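Local atomic coordinates of TarM (Staphylococcus aureus subsp. aureus 21178, PDB entry 4X7R), a protein that belongs to the group 1 glycosyl transferases of the GT-B clan and holds uridine-5'-diphosphate and a glycan in its pockets. Residues 8-13 against 40-45; 1-6 against 35-40; 309-314 against 414-419; 433-438 against 464-469. The protein carries 1 engineered substitution. All coordinates share one frame; numbering follows the deposited sequence.

Contact 1: residues 8-13 against 40-45. With SUS (2-deoxy-3,6-di-O-sulfo-2-(sulfoamino)-alpha-D-glucopyranose), chain C; BDP (beta-D-glucopyranuronic acid), chain B.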
# COMPACT_ATOMS: atom_id res chain seq x y z
N VAL A 8 -6.19 0.95 -7.23
CA VAL A 8 -5.39 1.46 -6.11
C VAL A 8 -4.37 2.47 -6.66
O VAL A 8 -4.06 2.47 -7.86
CB VAL A 8 -4.73 0.27 -5.34
CG1 VAL A 8 -3.62 -0.44 -6.14
CG2 VAL A 8 -4.23 0.68 -3.97
N HIS A 9 -3.85 3.35 -5.79
CA HIS A 9 -2.85 4.32 -6.19
C HIS A 9 -1.64 3.66 -6.87
O HIS A 9 -1.32 4.00 -8.01
CB HIS A 9 -2.40 5.11 -4.95
CG HIS A 9 -1.21 5.98 -5.19
ND1 HIS A 9 -1.18 6.86 -6.26
CD2 HIS A 9 -0.08 6.12 -4.47
CE1 HIS A 9 -0.00 7.46 -6.19
NE2 HIS A 9 0.69 7.06 -5.12
N GLU A 10 -0.97 2.72 -6.17
CA GLU A 10 0.25 2.06 -6.63
C GLU A 10 0.40 0.68 -6.02
O GLU A 10 -0.32 0.33 -5.07
CB GLU A 10 1.48 2.87 -6.16
CG GLU A 10 1.75 2.79 -4.65
CD GLU A 10 3.06 3.40 -4.17
OE1 GLU A 10 4.13 3.10 -4.74
OE2 GLU A 10 3.00 4.13 -3.16
N LEU A 11 1.37 -0.08 -6.55
CA LEU A 11 1.81 -1.37 -6.03
C LEU A 11 3.29 -1.22 -5.74
O LEU A 11 4.01 -0.57 -6.50
CB LEU A 11 1.61 -2.52 -7.03
CG LEU A 11 0.19 -3.01 -7.30
CD1 LEU A 11 0.21 -4.17 -8.26
CD2 LEU A 11 -0.56 -3.38 -6.00
N ASP A 12 3.74 -1.77 -4.62
CA ASP A 12 5.13 -1.78 -4.20
C ASP A 12 5.41 -2.98 -3.31
O ASP A 12 4.46 -3.64 -2.85
CB ASP A 12 5.56 -0.44 -3.54
CG ASP A 12 7.00 -0.08 -3.91
OD1 ASP A 12 7.73 -0.97 -4.40
OD2 ASP A 12 7.38 1.09 -3.73
N VAL A 13 6.69 -3.27 -3.06
CA VAL A 13 7.20 -4.43 -2.30
C VAL A 13 7.10 -4.40 -0.77
O VAL A 13 7.24 -5.46 -0.15
CB VAL A 13 8.61 -4.88 -2.77
CG1 VAL A 13 8.59 -5.33 -4.22
CG2 VAL A 13 9.64 -3.78 -2.53
N THR A 40 -3.29 0.69 -11.47
CA THR A 40 -2.56 1.69 -10.69
C THR A 40 -2.46 3.00 -11.48
O THR A 40 -2.65 3.01 -12.69
CB THR A 40 -1.22 1.17 -10.18
OG1 THR A 40 -0.35 0.90 -11.29
CG2 THR A 40 -1.37 -0.05 -9.27
N PHE A 41 -2.17 4.13 -10.77
CA PHE A 41 -2.15 5.46 -11.37
C PHE A 41 -0.86 6.23 -11.11
O PHE A 41 -0.70 7.31 -11.66
CB PHE A 41 -3.40 6.27 -10.92
CG PHE A 41 -4.71 5.54 -11.19
CD1 PHE A 41 -5.28 5.56 -12.46
CD2 PHE A 41 -5.36 4.84 -10.18
CE1 PHE A 41 -6.47 4.86 -12.72
CE2 PHE A 41 -6.55 4.14 -10.44
CZ PHE A 41 -7.09 4.15 -11.71
N ASP A 42 0.08 5.69 -10.34
CA ASP A 42 1.32 6.41 -10.08
C ASP A 42 2.33 6.20 -11.21
O ASP A 42 2.19 5.30 -12.06
CB ASP A 42 1.94 5.92 -8.75
CG ASP A 42 2.41 4.48 -8.84
OD1 ASP A 42 1.67 3.65 -9.41
OD2 ASP A 42 3.51 4.18 -8.33
N TYR A 43 3.41 6.96 -11.14
CA TYR A 43 4.51 6.90 -12.06
C TYR A 43 5.71 6.29 -11.36
O TYR A 43 6.13 6.77 -10.31
CB TYR A 43 4.87 8.32 -12.59
CG TYR A 43 6.07 8.26 -13.50
CD1 TYR A 43 5.95 7.78 -14.81
CD2 TYR A 43 7.35 8.55 -13.03
CE1 TYR A 43 7.06 7.67 -15.64
CE2 TYR A 43 8.47 8.42 -13.84
CZ TYR A 43 8.32 8.00 -15.15
OH TYR A 43 9.44 7.83 -15.93
N LYS A 44 6.26 5.24 -11.94
CA LYS A 44 7.52 4.65 -11.48
C LYS A 44 8.34 4.43 -12.74
O LYS A 44 7.78 4.08 -13.78
CB LYS A 44 7.31 3.29 -10.77
CG LYS A 44 6.81 3.41 -9.34
CD LYS A 44 6.93 2.06 -8.61
CE LYS A 44 6.46 2.17 -7.17
NZ LYS A 44 4.98 2.18 -7.07
N GLY A 45 9.64 4.67 -12.65
CA GLY A 45 10.57 4.44 -13.73
C GLY A 45 10.90 2.96 -13.87
O GLY A 45 11.26 2.52 -14.96
N2 SUS C . -3.39 10.30 -6.69
C1 SUS C . -1.75 11.56 -5.34
S1 SUS C . -2.68 9.72 -8.19
C2 SUS C . -2.39 10.21 -5.61
S2 SUS C . 1.87 9.55 -1.62
C3 SUS C . -3.02 9.66 -4.31
O3 SUS C . -3.54 8.33 -4.52
S3 SUS C . -5.05 8.11 -4.43
C4 SUS C . -2.04 9.66 -3.13
O4 SUS C . -2.83 9.37 -1.99
C5 SUS C . -1.35 11.06 -2.99
O5 SUS C . -0.77 11.44 -4.28
C6 SUS C . -0.17 11.08 -2.03
O6 SUS C . 0.77 10.13 -2.50
O1S SUS C . -2.42 8.22 -8.08
O2S SUS C . -3.68 10.04 -9.29
O3S SUS C . -1.35 10.43 -8.47
O4S SUS C . 2.50 8.38 -2.38
O5S SUS C . 2.89 10.65 -1.34
O6S SUS C . 1.27 9.04 -0.30
O7S SUS C . -5.49 8.59 -3.06
O8S SUS C . -5.40 6.62 -4.58
O9S SUS C . -5.76 8.91 -5.51
C1 BDP B . -2.12 8.48 -1.12
C2 BDP B . -2.44 8.87 0.35
C3 BDP B . -1.80 7.88 1.32
C4 BDP B . -2.09 6.38 0.90
C5 BDP B . -1.75 6.19 -0.61
C6 BDP B . -2.03 4.76 -1.11
O2 BDP B . -1.95 10.18 0.61
O3 BDP B . -2.31 8.14 2.65
O4 BDP B . -1.23 5.55 1.67
O5 BDP B . -2.51 7.13 -1.41
O6A BDP B . -3.23 4.42 -1.25
O6B BDP B . -1.03 4.06 -1.44
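In the glycan pocket, His9 and Phe41 meet where two loops leave the neighbouring parallel strands 3-7 and 36-40. The carbonyl O of His9 takes a nearly straight hydrogen bond from Phe41 N (2.9 Å, 171° at the hydrogen) and a weak, bent one from Asp42 N. His9 CG lies anti to the backbone N (chi1 170°), and the ring is layered between Glu10 CB, near the rim of one face, and SUS C4, over the centre of the other. In the ring plane, His9 ND1 donates to SUS O1S at 2.6 Å. His9 CE1 comes within 3.6 Å of Asp42 CB, with the carboxylate turned 58° from the ring. Farther along, Lys44 NZ is gripped by three oxygens: Glu10 OE1 through its anti lone pair (2.6 Å), Asp42 OD2 on its syn side (2.8 Å), and Leu11 O, above whose carbonyl plane it sits (3.0 Å). The ammonium probably offsets the repulsion between the two close carboxylates; Tyr47 OH bonds the other Asp42 oxygen, OD1. Loops at the C-terminal edge of a parallel sheet, lining a ligand pocket in this way, are typical of the Rossmann-like domains of the GT-B fold.

Contact 2: residues 1-6 against 35-40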
# COMPACT_ATOMS: atom_id res chain seq x y z
N MET A 1 -16.00 -14.17 -19.77
CA MET A 1 -17.14 -13.25 -19.72
C MET A 1 -16.86 -12.12 -18.69
O MET A 1 -16.38 -11.06 -19.09
CB MET A 1 -18.43 -14.02 -19.40
CG MET A 1 -19.67 -13.38 -19.95
SD MET A 1 -21.21 -14.19 -19.45
CE MET A 1 -21.30 -13.70 -17.67
N LYS A 2 -17.11 -12.36 -17.37
CA LYS A 2 -16.81 -11.37 -16.33
C LYS A 2 -15.32 -11.10 -16.25
O LYS A 2 -14.51 -12.03 -16.35
CB LYS A 2 -17.30 -11.81 -14.96
CG LYS A 2 -18.81 -11.71 -14.78
CD LYS A 2 -19.17 -12.16 -13.38
CE LYS A 2 -20.65 -12.16 -13.16
NZ LYS A 2 -21.32 -13.31 -13.81
N LYS A 3 -14.95 -9.82 -16.09
CA LYS A 3 -13.58 -9.37 -15.88
C LYS A 3 -13.61 -8.25 -14.86
O LYS A 3 -14.48 -7.37 -14.91
CB LYS A 3 -12.86 -8.94 -17.18
CG LYS A 3 -11.37 -8.68 -16.91
CD LYS A 3 -10.51 -8.52 -18.16
CE LYS A 3 -9.10 -8.15 -17.73
NZ LYS A 3 -8.21 -7.83 -18.88
N ILE A 4 -12.67 -8.31 -13.92
CA ILE A 4 -12.56 -7.39 -12.80
C ILE A 4 -11.28 -6.54 -12.86
O ILE A 4 -10.20 -7.04 -13.17
CB ILE A 4 -12.72 -8.19 -11.48
CG1 ILE A 4 -14.12 -8.88 -11.42
CG2 ILE A 4 -12.50 -7.33 -10.25
CD1 ILE A 4 -14.28 -9.88 -10.27
N PHE A 5 -11.43 -5.24 -12.54
CA PHE A 5 -10.36 -4.24 -12.49
C PHE A 5 -10.42 -3.60 -11.13
O PHE A 5 -11.43 -3.00 -10.75
CB PHE A 5 -10.52 -3.19 -13.61
CG PHE A 5 -10.55 -3.80 -15.00
CD1 PHE A 5 -11.74 -4.29 -15.53
CD2 PHE A 5 -9.40 -3.85 -15.78
CE1 PHE A 5 -11.77 -4.85 -16.82
CE2 PHE A 5 -9.42 -4.42 -17.06
CZ PHE A 5 -10.61 -4.92 -17.57
N MET A 6 -9.36 -3.79 -10.36
CA MET A 6 -9.26 -3.38 -8.97
C MET A 6 -8.27 -2.27 -8.84
O MET A 6 -7.10 -2.45 -9.12
CB MET A 6 -8.92 -4.59 -8.09
CG MET A 6 -9.83 -5.76 -8.34
SD MET A 6 -9.60 -7.23 -7.31
CE MET A 6 -7.84 -7.43 -7.28
N PRO A 35 -11.02 -13.35 -14.42
CA PRO A 35 -9.79 -12.52 -14.40
C PRO A 35 -10.06 -11.27 -13.57
O PRO A 35 -11.12 -10.65 -13.72
CB PRO A 35 -9.53 -12.18 -15.88
CG PRO A 35 -10.25 -13.28 -16.63
CD PRO A 35 -11.47 -13.61 -15.81
N ALA A 36 -9.18 -10.99 -12.60
CA ALA A 36 -9.28 -9.87 -11.69
C ALA A 36 -7.93 -9.22 -11.61
O ALA A 36 -7.05 -9.70 -10.89
CB ALA A 36 -9.75 -10.33 -10.32
N ASP A 37 -7.75 -8.13 -12.38
CA ASP A 37 -6.48 -7.41 -12.48
C ASP A 37 -6.42 -6.12 -11.70
O ASP A 37 -7.45 -5.62 -11.26
CB ASP A 37 -6.07 -7.25 -13.94
CG ASP A 37 -5.99 -8.61 -14.66
OD1 ASP A 37 -5.25 -9.50 -14.17
OD2 ASP A 37 -6.67 -8.78 -15.69
N ILE A 38 -5.20 -5.62 -11.47
CA ILE A 38 -4.98 -4.41 -10.68
C ILE A 38 -4.68 -3.23 -11.59
O ILE A 38 -3.89 -3.36 -12.51
CB ILE A 38 -3.89 -4.67 -9.60
CG1 ILE A 38 -4.35 -5.87 -8.65
CG2 ILE A 38 -3.59 -3.37 -8.80
CD1 ILE A 38 -3.37 -6.33 -7.56
N VAL A 39 -5.35 -2.09 -11.35
CA VAL A 39 -5.12 -0.83 -12.10
C VAL A 39 -4.48 0.17 -11.13
O VAL A 39 -5.05 0.43 -10.07
CB VAL A 39 -6.42 -0.25 -12.71
CG1 VAL A 39 -6.11 1.00 -13.56
CG2 VAL A 39 -7.17 -1.31 -13.52
N THR A 40 -3.29 0.69 -11.47
CA THR A 40 -2.56 1.69 -10.69
C THR A 40 -2.46 3.00 -11.48
O THR A 40 -2.65 3.01 -12.69
CB THR A 40 -1.22 1.17 -10.18
OG1 THR A 40 -0.35 0.90 -11.29
CG2 THR A 40 -1.37 -0.05 -9.27
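Met6 lies alongside Asp37 and Ala36 where strand 3-6 runs parallel to strand 36-40, and its side chain can be followed across its neighbour. Met6 CB rests 3.6 Å from Asp37 O. Met6 CG, anti to the carbonyl carbon (chi1 -50°), remains beside that oxygen, 3.8 Å from Asp37 O. The sulphur comes next: Met6 SD is 4.3 Å from Ala36 CB. A bend at chi3 (-44°) then places the methyl, and Met6 CE lies 4.1 Å from Ile38 CG1. Ile4 adds its CB and CG2 against Ala36 CB, and helix 17-31 covers this face through Met22, Arg25 and Phe29. Beneath these contacts runs the parallel pattern of backbone bonds. Ile4 N to Pro35 O, Asp37 N to Ile4 O and Met6 N to Asp37 O each measure 2.8 Å, and Val39 N to Met6 O measures 2.9 Å; the strands are turned 32° against each other. On the other face, Val39 CG2 touches Phe5 CB and lies at the ring edge, with Leu214 of helix 203-214 close to both residues. Lys3, extended, passes Pro35 and brings CE to 3.2 Å from Asp37 OD2. Its NZ makes only a long salt bridge to that oxygen and is hydrogen-bonded to Tyr67, while Asp37 OD1 is held by Tyr30 and the backbone N of Lys65. The chemistry is that of a beta-alpha-beta unit: backbone bonds set the register, apolar groups pack on the Met6 face, and the Phe5 face combines Phe5 and Val39 with the long Lys3-Asp37 pair, probably weak because each partner is held more firmly elsewhere.

Contact 3: residues 309-314 against 414-419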
# COMPACT_ATOMS: atom_id res chain seq x y z
N HIS A 309 -3.48 -21.80 4.91
CA HIS A 309 -2.39 -22.70 4.52
C HIS A 309 -2.31 -23.76 5.63
O HIS A 309 -3.27 -23.91 6.39
CB HIS A 309 -1.08 -21.90 4.39
CG HIS A 309 -0.84 -20.98 5.54
ND1 HIS A 309 -0.38 -21.49 6.75
CD2 HIS A 309 -1.04 -19.66 5.69
CE1 HIS A 309 -0.30 -20.47 7.58
NE2 HIS A 309 -0.68 -19.35 7.00
N ASN A 310 -1.20 -24.48 5.73
CA ASN A 310 -1.00 -25.48 6.78
C ASN A 310 -0.53 -24.78 8.05
O ASN A 310 0.18 -23.78 7.98
CB ASN A 310 0.03 -26.50 6.34
CG ASN A 310 -0.55 -27.56 5.46
OD1 ASN A 310 -0.70 -27.38 4.25
ND2 ASN A 310 -0.90 -28.69 6.06
N ALA A 311 -0.94 -25.27 9.22
CA ALA A 311 -0.48 -24.66 10.47
C ALA A 311 0.97 -25.10 10.73
O ALA A 311 1.33 -26.21 10.31
CB ALA A 311 -1.37 -25.10 11.62
N PRO A 312 1.83 -24.28 11.39
CA PRO A 312 3.20 -24.73 11.68
C PRO A 312 3.12 -26.02 12.49
O PRO A 312 2.35 -26.08 13.45
CB PRO A 312 3.79 -23.60 12.52
CG PRO A 312 2.94 -22.43 12.26
CD PRO A 312 1.58 -22.94 11.96
N LYS A 313 3.86 -27.06 12.05
CA LYS A 313 3.86 -28.39 12.67
C LYS A 313 4.16 -28.38 14.17
O LYS A 313 3.64 -29.24 14.89
CB LYS A 313 4.76 -29.38 11.89
CG LYS A 313 6.22 -28.97 11.73
CD LYS A 313 6.87 -29.69 10.55
CE LYS A 313 8.36 -29.89 10.72
NZ LYS A 313 8.68 -31.04 11.61
N HIS A 314 4.93 -27.38 14.64
CA HIS A 314 5.30 -27.22 16.05
C HIS A 314 4.86 -25.90 16.66
O HIS A 314 4.89 -24.85 16.01
CB HIS A 314 6.81 -27.41 16.26
CG HIS A 314 7.27 -28.83 16.15
ND1 HIS A 314 8.07 -29.26 15.11
CD2 HIS A 314 7.01 -29.88 16.97
CE1 HIS A 314 8.28 -30.54 15.33
NE2 HIS A 314 7.66 -30.96 16.43
N ILE A 414 -4.62 -18.24 12.02
CA ILE A 414 -4.47 -19.33 11.03
C ILE A 414 -3.21 -20.18 11.38
O ILE A 414 -3.27 -21.41 11.33
CB ILE A 414 -4.47 -18.81 9.57
CG1 ILE A 414 -5.82 -18.15 9.24
CG2 ILE A 414 -4.14 -19.92 8.55
CD1 ILE A 414 -5.74 -17.16 8.16
N SER A 415 -2.12 -19.53 11.82
CA SER A 415 -0.90 -20.24 12.23
C SER A 415 -0.95 -20.73 13.68
O SER A 415 0.09 -21.02 14.26
CB SER A 415 0.33 -19.37 11.98
OG SER A 415 0.61 -19.34 10.59
N LYS A 416 -2.17 -20.83 14.26
CA LYS A 416 -2.42 -21.29 15.65
C LYS A 416 -1.68 -20.44 16.71
O LYS A 416 -1.28 -20.96 17.76
CB LYS A 416 -2.11 -22.79 15.82
CG LYS A 416 -2.96 -23.74 14.99
CD LYS A 416 -2.56 -25.18 15.29
CE LYS A 416 -3.41 -26.18 14.56
NZ LYS A 416 -2.88 -27.57 14.69
N ARG A 417 -1.50 -19.14 16.42
CA ARG A 417 -0.85 -18.17 17.31
C ARG A 417 -1.96 -17.29 17.89
O ARG A 417 -2.58 -16.52 17.15
CB ARG A 417 0.24 -17.34 16.57
CG ARG A 417 1.34 -18.17 15.87
CD ARG A 417 1.79 -19.36 16.69
NE ARG A 417 2.95 -20.08 16.16
CZ ARG A 417 3.01 -21.41 16.02
NH1 ARG A 417 1.95 -22.16 16.30
NH2 ARG A 417 4.12 -21.98 15.59
N PRO A 418 -2.33 -17.47 19.17
CA PRO A 418 -3.45 -16.68 19.72
C PRO A 418 -3.14 -15.19 19.80
O PRO A 418 -1.98 -14.80 19.94
CB PRO A 418 -3.71 -17.31 21.09
CG PRO A 418 -2.43 -17.98 21.47
CD PRO A 418 -1.74 -18.38 20.19
N VAL A 419 -4.18 -14.38 19.68
CA VAL A 419 -4.08 -12.92 19.71
C VAL A 419 -4.58 -12.35 21.04
O VAL A 419 -5.61 -12.80 21.57
CB VAL A 419 -4.83 -12.28 18.51
CG1 VAL A 419 -4.68 -10.76 18.51
CG2 VAL A 419 -4.33 -12.85 17.19
O HOH W 1 -0.98 -17.30 8.38
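Ile414 and His309 cross obliquely where a Schellman motif, with Lys416 at positive phi, closes helix 407-414 in the C-terminal half of the GT-B fold. Ile414 CG2 points over one face of the imidazole in a CH-pi contact, 4.1 Å from the ring centroid and 21° off the normal, displaced toward the rim. Ser415 OG instead approaches the ring edge, in its plane, 3.3 Å from His309 CE1. The rotation of the imidazole is fixed from within its own loop, since His309 ND1 donates to Asn310 O at 2.7 Å, and a water at NE2 reaches weakly to Ser415 OG. Ala311 CB lies against the extended Lys416 chain, closest to CE at 3.7 Å. Pro312 touches both Ser415 and Arg417: Pro312 CD is 3.3 Å from Ser415 O, while the proline and the arginine side chain slide past each other in opposite directions. CG of the proline stands over one face of the guanidinium, near its rim. Leu390 O and Glu391 O also bind this group, through NE and NH2. Arg417 NH2 makes the hydrogen bond between the segments, 3.0 Å to His314 O; it lies in that carbonyl's plane, while His314 O sits 17° out of the guanidinium plane.

Contact 4: residues 433-438 against 464-469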
# COMPACT_ATOMS: atom_id res chain seq x y z
N GLU A 433 -12.63 -15.03 20.39
CA GLU A 433 -13.61 -15.50 21.37
C GLU A 433 -12.85 -15.47 22.69
O GLU A 433 -11.97 -16.31 22.92
CB GLU A 433 -14.14 -16.90 21.03
CG GLU A 433 -14.95 -16.92 19.74
CD GLU A 433 -15.78 -18.16 19.44
OE1 GLU A 433 -15.32 -19.29 19.72
OE2 GLU A 433 -16.88 -18.00 18.86
N ASP A 434 -13.08 -14.40 23.46
CA ASP A 434 -12.39 -14.11 24.71
C ASP A 434 -12.34 -15.31 25.62
O ASP A 434 -13.36 -15.93 25.86
CB ASP A 434 -13.01 -12.91 25.46
CG ASP A 434 -12.23 -12.53 26.69
OD1 ASP A 434 -11.14 -11.95 26.55
OD2 ASP A 434 -12.67 -12.87 27.81
N ASN A 435 -11.11 -15.64 26.09
CA ASN A 435 -10.80 -16.75 26.98
C ASN A 435 -11.08 -18.13 26.35
O ASN A 435 -11.11 -19.14 27.06
CB ASN A 435 -11.49 -16.54 28.34
CG ASN A 435 -10.89 -17.27 29.50
OD1 ASN A 435 -9.67 -17.47 29.60
ND2 ASN A 435 -11.75 -17.68 30.41
N LYS A 436 -11.22 -18.19 25.01
CA LYS A 436 -11.45 -19.45 24.29
C LYS A 436 -10.41 -19.63 23.17
O LYS A 436 -9.83 -20.70 23.06
CB LYS A 436 -12.90 -19.54 23.76
CG LYS A 436 -13.18 -20.80 22.96
CD LYS A 436 -14.63 -20.93 22.55
CE LYS A 436 -14.86 -22.13 21.66
NZ LYS A 436 -16.28 -22.21 21.23
N ASN A 437 -10.14 -18.58 22.38
CA ASN A 437 -9.15 -18.66 21.30
C ASN A 437 -8.14 -17.50 21.34
O ASN A 437 -7.29 -17.36 20.45
CB ASN A 437 -9.85 -18.80 19.95
CG ASN A 437 -10.58 -17.58 19.46
OD1 ASN A 437 -10.26 -16.45 19.83
ND2 ASN A 437 -11.49 -17.77 18.52
N GLY A 438 -8.25 -16.69 22.39
CA GLY A 438 -7.43 -15.50 22.63
C GLY A 438 -8.09 -14.59 23.65
O GLY A 438 -9.03 -15.00 24.35
N ALA A 464 -1.40 -23.36 23.34
CA ALA A 464 -1.64 -24.34 22.29
C ALA A 464 -3.13 -24.57 22.03
O ALA A 464 -3.53 -24.74 20.88
CB ALA A 464 -0.96 -25.66 22.64
N GLU A 465 -3.94 -24.59 23.11
CA GLU A 465 -5.39 -24.78 23.11
C GLU A 465 -6.07 -23.60 22.43
O GLU A 465 -6.97 -23.81 21.59
CB GLU A 465 -5.87 -24.90 24.56
CG GLU A 465 -7.36 -25.04 24.80
CD GLU A 465 -7.69 -25.03 26.29
OE1 GLU A 465 -7.20 -25.93 27.01
OE2 GLU A 465 -8.39 -24.10 26.74
N PHE A 466 -5.66 -22.37 22.80
CA PHE A 466 -6.19 -21.11 22.27
C PHE A 466 -5.91 -21.04 20.78
O PHE A 466 -6.85 -20.81 20.01
CB PHE A 466 -5.61 -19.90 23.02
CG PHE A 466 -6.35 -19.44 24.27
CD1 PHE A 466 -7.17 -20.32 24.98
CD2 PHE A 466 -6.18 -18.15 24.76
CE1 PHE A 466 -7.84 -19.90 26.13
CE2 PHE A 466 -6.83 -17.74 25.92
CZ PHE A 466 -7.65 -18.62 26.61
N GLY A 467 -4.67 -21.32 20.40
CA GLY A 467 -4.22 -21.32 19.01
C GLY A 467 -4.97 -22.29 18.13
O GLY A 467 -5.40 -21.93 17.02
N SER A 468 -5.18 -23.52 18.63
CA SER A 468 -5.91 -24.59 17.94
C SER A 468 -7.36 -24.16 17.66
O SER A 468 -7.83 -24.30 16.54
CB SER A 468 -5.85 -25.89 18.76
OG SER A 468 -4.77 -26.74 18.37
N LYS A 469 -8.06 -23.61 18.68
CA LYS A 469 -9.43 -23.10 18.57
C LYS A 469 -9.47 -21.89 17.61
O LYS A 469 -10.45 -21.73 16.87
CB LYS A 469 -9.97 -22.71 19.95
CG LYS A 469 -10.38 -23.89 20.84
CD LYS A 469 -11.86 -24.23 20.64
CE LYS A 469 -12.16 -25.69 20.89
NZ LYS A 469 -13.45 -26.11 20.29
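Phe466 CG is turned to -88° about the CA-CB bond, and a second torsion of 23° sets the ring, one face and the rim of which meet residues 435-438. Phe466 CD1 meets Lys436 O at 3.3 Å, its CD2 meets Gly438 N at 3.5 Å, and its CZ touches Asn435 C at 3.5 Å. Asn437 N lies over one face, offset toward the rim, whereas Asn435 OD1 reaches the edge in the ring plane, its amide turned 85° from the ring. Tyr439 adds an edge-to-face partner. No hydrogen bond joins the two segments; a CA-H...O contact links the backbones, Asn437 CA to Phe466 O at 3.4 Å. Farther out, Lys469 CD packs 3.8 Å from Lys436 CE, aliphatic carbon against aliphatic carbon. The loop keeps its own shape: Glu433 O accepts from both Lys436 N and Asn437 N, and Asn437 OD1 returns to Glu433 N at 2.8 Å, its ND2 being bound to Phe431 O. With Asn435 at positive phi, residues 433-436 form a type II beta turn, here leading into edge strand 438-441 and packed on a helix that flanks the C-terminal Rossmann-like sheet of the GT-B fold.

Overall arrangement
Contacts 1 and 2 are buried, share Thr40 and touch through Val8 and Val39: contact 2 pairs two strands of the N-terminal parallel sheet, and contact 1 continues from their C-terminal ends into the glycan pocket. Contact 2 rests mainly on backbone bonds and apolar packing; contact 1 adds a salt-bridge network and a bound sugar. Contacts 3 and 4 lie in the other parallel-sheet half, partly buried and nearer the periphery, about 32 to 39 Å between centres from the first pair. They meet each other where Pro418 packs on Phe466. Contact 3 mixes ring, proline and guanidinium packing with one hydrogen bond; contact 4 relies on van der Waals contact around one phenyl ring.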